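Long-range contact in ABC transporter periplasmic peptide-binding protein (Pseudoalteromonas, PDB 4QFO), which probably binds dipeptides in the periplasm and hands them to an ABC transporter for uptake: residues Gln324-Gly329 against Ile384-Ala389. Numbering follows the deposited sequence.
With LEU (leucine), chain D.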
ATOM      1  N   GLN A 324     -13.683  18.591  -8.730  1.00 21.66           N
ATOM      2  CA  GLN A 324     -15.106  18.761  -8.431  1.00 28.22           C
ATOM      3  C   GLN A 324     -15.927  17.475  -8.621  1.00 24.93           C
ATOM      4  O   GLN A 324     -16.675  17.074  -7.734  1.00 23.33           O
ATOM      5  CB  GLN A 324     -15.719  19.890  -9.284  1.00 27.93           C
ATOM      6  CG  GLN A 324     -14.990  21.234  -9.205  1.00 39.46           C
ATOM      7  CD  GLN A 324     -15.175  22.093 -10.464  1.00 54.44           C
ATOM      8  OE1 GLN A 324     -14.372  22.988 -10.748  1.00 45.87           O
ATOM      9  NE2 GLN A 324     -16.236  21.819 -11.221  1.00 55.14           N
ATOM     10  N   ALA A 325     -15.789  16.844  -9.783  1.00 25.41           N
ATOM     11  CA  ALA A 325     -16.683  15.753 -10.197  1.00 23.83           C
ATOM     12  C   ALA A 325     -16.281  14.374  -9.669  1.00 29.40           C
ATOM     13  O   ALA A 325     -17.140  13.539  -9.396  1.00 32.10           O
ATOM     14  CB  ALA A 325     -16.782  15.710 -11.712  1.00 21.83           C
ATOM     15  N   VAL A 326     -14.981  14.123  -9.553  1.00 22.74           N
ATOM     16  CA  VAL A 326     -14.500  12.858  -9.009  1.00 20.83           C
ATOM     17  C   VAL A 326     -14.316  12.920  -7.481  1.00 26.77           C
ATOM     18  O   VAL A 326     -14.829  12.077  -6.737  1.00 23.95           O
ATOM     19  CB  VAL A 326     -13.180  12.428  -9.677  1.00 24.15           C
ATOM     20  CG1 VAL A 326     -12.607  11.195  -8.982  1.00 19.49           C
ATOM     21  CG2 VAL A 326     -13.391  12.188 -11.181  1.00 19.08           C
ATOM     22  N   TYR A 327     -13.593  13.925  -7.005  1.00 26.40           N
ATOM     23  CA  TYR A 327     -13.326  14.013  -5.573  1.00 25.51           C
ATOM     24  C   TYR A 327     -14.416  14.717  -4.779  1.00 25.54           C
ATOM     25  O   TYR A 327     -14.325  14.777  -3.558  1.00 26.25           O
ATOM     26  CB  TYR A 327     -11.969  14.658  -5.305  1.00 22.92           C
ATOM     27  CG  TYR A 327     -10.819  13.790  -5.756  1.00 26.24           C
ATOM     28  CD1 TYR A 327     -10.247  12.850  -4.894  1.00 16.54           C
ATOM     29  CD2 TYR A 327     -10.311  13.902  -7.046  1.00 21.37           C
ATOM     30  CE1 TYR A 327      -9.198  12.056  -5.305  1.00 21.02           C
ATOM     31  CE2 TYR A 327      -9.260  13.109  -7.470  1.00 18.16           C
ATOM     32  CZ  TYR A 327      -8.706  12.188  -6.599  1.00 19.62           C
ATOM     33  OH  TYR A 327      -7.664  11.396  -7.038  1.00 24.07           O
ATOM     34  N   TYR A 328     -15.433  15.237  -5.471  1.00 30.93           N
ATOM     35  CA  TYR A 328     -16.582  15.886  -4.829  1.00 26.83           C
ATOM     36  C   TYR A 328     -16.150  16.989  -3.871  1.00 29.42           C
ATOM     37  O   TYR A 328     -16.704  17.118  -2.784  1.00 27.42           O
ATOM     38  CB  TYR A 328     -17.405  14.859  -4.050  1.00 27.11           C
ATOM     39  CG  TYR A 328     -18.359  14.057  -4.895  1.00 34.17           C
ATOM     40  CD1 TYR A 328     -17.925  13.440  -6.066  1.00 34.47           C
ATOM     41  CD2 TYR A 328     -19.697  13.901  -4.517  1.00 30.47           C
ATOM     42  CE1 TYR A 328     -18.790  12.701  -6.848  1.00 25.64           C
ATOM     43  CE2 TYR A 328     -20.577  13.160  -5.289  1.00 29.78           C
ATOM     44  CZ  TYR A 328     -20.116  12.564  -6.459  1.00 41.84           C
ATOM     45  OH  TYR A 328     -20.976  11.830  -7.247  1.00 32.93           O
ATOM     46  N   GLY A 329     -15.138  17.758  -4.255  1.00 27.21           N
ATOM     47  CA  GLY A 329     -14.619  18.804  -3.395  1.00 25.02           C
ATOM     48  C   GLY A 329     -13.815  18.333  -2.195  1.00 32.71           C
ATOM     49  O   GLY A 329     -13.370  19.162  -1.405  1.00 38.06           O
ATOM     50  N   ILE A 384      -8.276   5.342  -1.690  1.00 21.19           N
ATOM     51  CA  ILE A 384      -8.177   6.593  -0.962  1.00 21.29           C
ATOM     52  C   ILE A 384      -7.721   7.686  -1.917  1.00 21.86           C
ATOM     53  O   ILE A 384      -8.265   8.792  -1.924  1.00 24.92           O
ATOM     54  CB  ILE A 384      -7.213   6.473   0.225  1.00 21.34           C
ATOM     55  CG1 ILE A 384      -7.750   5.448   1.221  1.00 20.65           C
ATOM     56  CG2 ILE A 384      -7.024   7.832   0.915  1.00 22.14           C
ATOM     57  CD1 ILE A 384      -6.658   4.893   2.160  1.00 24.02           C
ATOM     58  N   TYR A 385      -6.753   7.355  -2.760  1.00 19.92           N
ATOM     59  CA  TYR A 385      -6.155   8.350  -3.632  1.00 18.10           C
ATOM     60  C   TYR A 385      -7.017   8.677  -4.840  1.00 21.94           C
ATOM     61  O   TYR A 385      -6.758   9.654  -5.540  1.00 22.20           O
ATOM     62  CB  TYR A 385      -4.743   7.930  -4.060  1.00 20.25           C
ATOM     63  CG  TYR A 385      -4.601   6.487  -4.500  1.00 20.81           C
ATOM     64  CD1 TYR A 385      -4.882   6.107  -5.807  1.00 18.91           C
ATOM     65  CD2 TYR A 385      -4.152   5.510  -3.617  1.00 22.71           C
ATOM     66  CE1 TYR A 385      -4.730   4.798  -6.219  1.00 17.91           C
ATOM     67  CE2 TYR A 385      -4.001   4.195  -4.013  1.00 18.78           C
ATOM     68  CZ  TYR A 385      -4.298   3.846  -5.323  1.00 25.38           C
ATOM     69  OH  TYR A 385      -4.150   2.543  -5.739  1.00 24.34           O
ATOM     70  N   ASN A 386      -8.052   7.873  -5.069  1.00 21.05           N
ATOM     71  CA  ASN A 386      -8.893   8.012  -6.263  1.00 24.10           C
ATOM     72  C   ASN A 386     -10.183   7.227  -6.098  1.00 21.20           C
ATOM     73  O   ASN A 386     -10.198   6.010  -6.265  1.00 20.57           O
ATOM     74  CB  ASN A 386      -8.163   7.553  -7.538  1.00 17.67           C
ATOM     75  CG  ASN A 386      -8.965   7.846  -8.819  1.00 21.77           C
ATOM     76  OD1 ASN A 386     -10.182   8.083  -8.778  1.00 17.86           O
ATOM     77  ND2 ASN A 386      -8.277   7.838  -9.956  1.00 22.08           N
ATOM     78  N   PRO A 387     -11.264   7.932  -5.737  1.00 21.25           N
ATOM     79  CA  PRO A 387     -12.554   7.305  -5.444  1.00 21.29           C
ATOM     80  C   PRO A 387     -13.264   6.765  -6.686  1.00 23.93           C
ATOM     81  O   PRO A 387     -14.189   5.976  -6.528  1.00 25.72           O
ATOM     82  CB  PRO A 387     -13.363   8.445  -4.810  1.00 20.71           C
ATOM     83  CG  PRO A 387     -12.713   9.710  -5.311  1.00 25.07           C
ATOM     84  CD  PRO A 387     -11.252   9.371  -5.414  1.00 20.95           C
ATOM     85  N   ASN A 388     -12.844   7.172  -7.886  1.00 24.95           N
ATOM     86  CA  ASN A 388     -13.514   6.730  -9.104  1.00 22.68           C
ATOM     87  C   ASN A 388     -12.699   6.879 -10.380  1.00 24.41           C
ATOM     88  O   ASN A 388     -12.896   7.827 -11.146  1.00 19.57           O
ATOM     89  CB  ASN A 388     -14.842   7.471  -9.276  1.00 24.95           C
ATOM     90  CG  ASN A 388     -15.781   6.757 -10.236  1.00 25.55           C
ATOM     91  OD1 ASN A 388     -15.355   5.950 -11.059  1.00 36.14           O
ATOM     92  ND2 ASN A 388     -17.059   7.073 -10.149  1.00 28.02           N
ATOM     93  N   ALA A 389     -11.821   5.915 -10.631  1.00 23.66           N
ATOM     94  CA  ALA A 389     -10.895   5.998 -11.753  1.00 18.19           C
ATOM     95  C   ALA A 389     -11.621   5.983 -13.098  1.00 26.56           C
ATOM     96  O   ALA A 389     -11.206   6.659 -14.038  1.00 26.31           O
ATOM     97  CB  ALA A 389      -9.865   4.860 -11.684  1.00 20.50           C
TER
HETATM   98  N   LEU D 602      -1.180  -0.235  -2.600  1.00 25.47           N
HETATM   99  CA  LEU D 602      -2.019   0.082  -3.739  1.00 20.94           C
HETATM  100  C   LEU D 602      -3.449   0.165  -3.233  1.00 23.92           C
HETATM  101  O   LEU D 602      -3.809  -0.581  -2.314  1.00 27.40           O
HETATM  102  CB  LEU D 602      -1.912  -1.027  -4.783  1.00 30.76           C
HETATM  103  CG  LEU D 602      -0.939  -0.913  -5.957  1.00 31.34           C
HETATM  104  CD1 LEU D 602       0.254  -0.050  -5.628  1.00 25.77           C
HETATM  105  CD2 LEU D 602      -0.522  -2.306  -6.441  1.00 25.96           C
HETATM  106  OXT LEU D 602      -4.272   0.956  -3.719  1.00 24.24           O
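The loop that leads into helix 389-401 carries part of the peptide-binding site of this family 5 solute-binding protein, and Y327, which follows helix 319-325 in the chain, holds this loop through its ring and hydroxyl. The hydroxyl of Y327 donates a very short hydrogen bond to the backbone carbonyl of Y385, OH to O 2.5 Å, with that oxygen at the edge of the ring and in its plane. The CB of Y385 points away from 324-329, and its OH donates to OXT of the bound leucine at 2.6 Å, which makes Y327 a second-shell residue, consistent with a role in positioning the backbone of the ligand-binding tyrosine. CG of Y385 sits between its backbone N and carbonyl carbon (chi1 45°), which directs the ring to the ligand.

P387 touches both V326 and Y327: its CD lies obliquely 3.4 Å from CE1 of Y327, and its CG is 4.0 Å from CG1 of V326. An Asx turn shapes the loop here, OD1 of N386 accepting from N of N388 at 3.0 Å. N388 then caps helix 389-401 through OD1 to N of K391, while K391 NZ reaches back to O of A325. M392 of that helix touches V326, Y327 and N386, L395 also packs on V326, and A504 of strand 500-513 borders Y327; Y385 rests on N291 of strand 291-297.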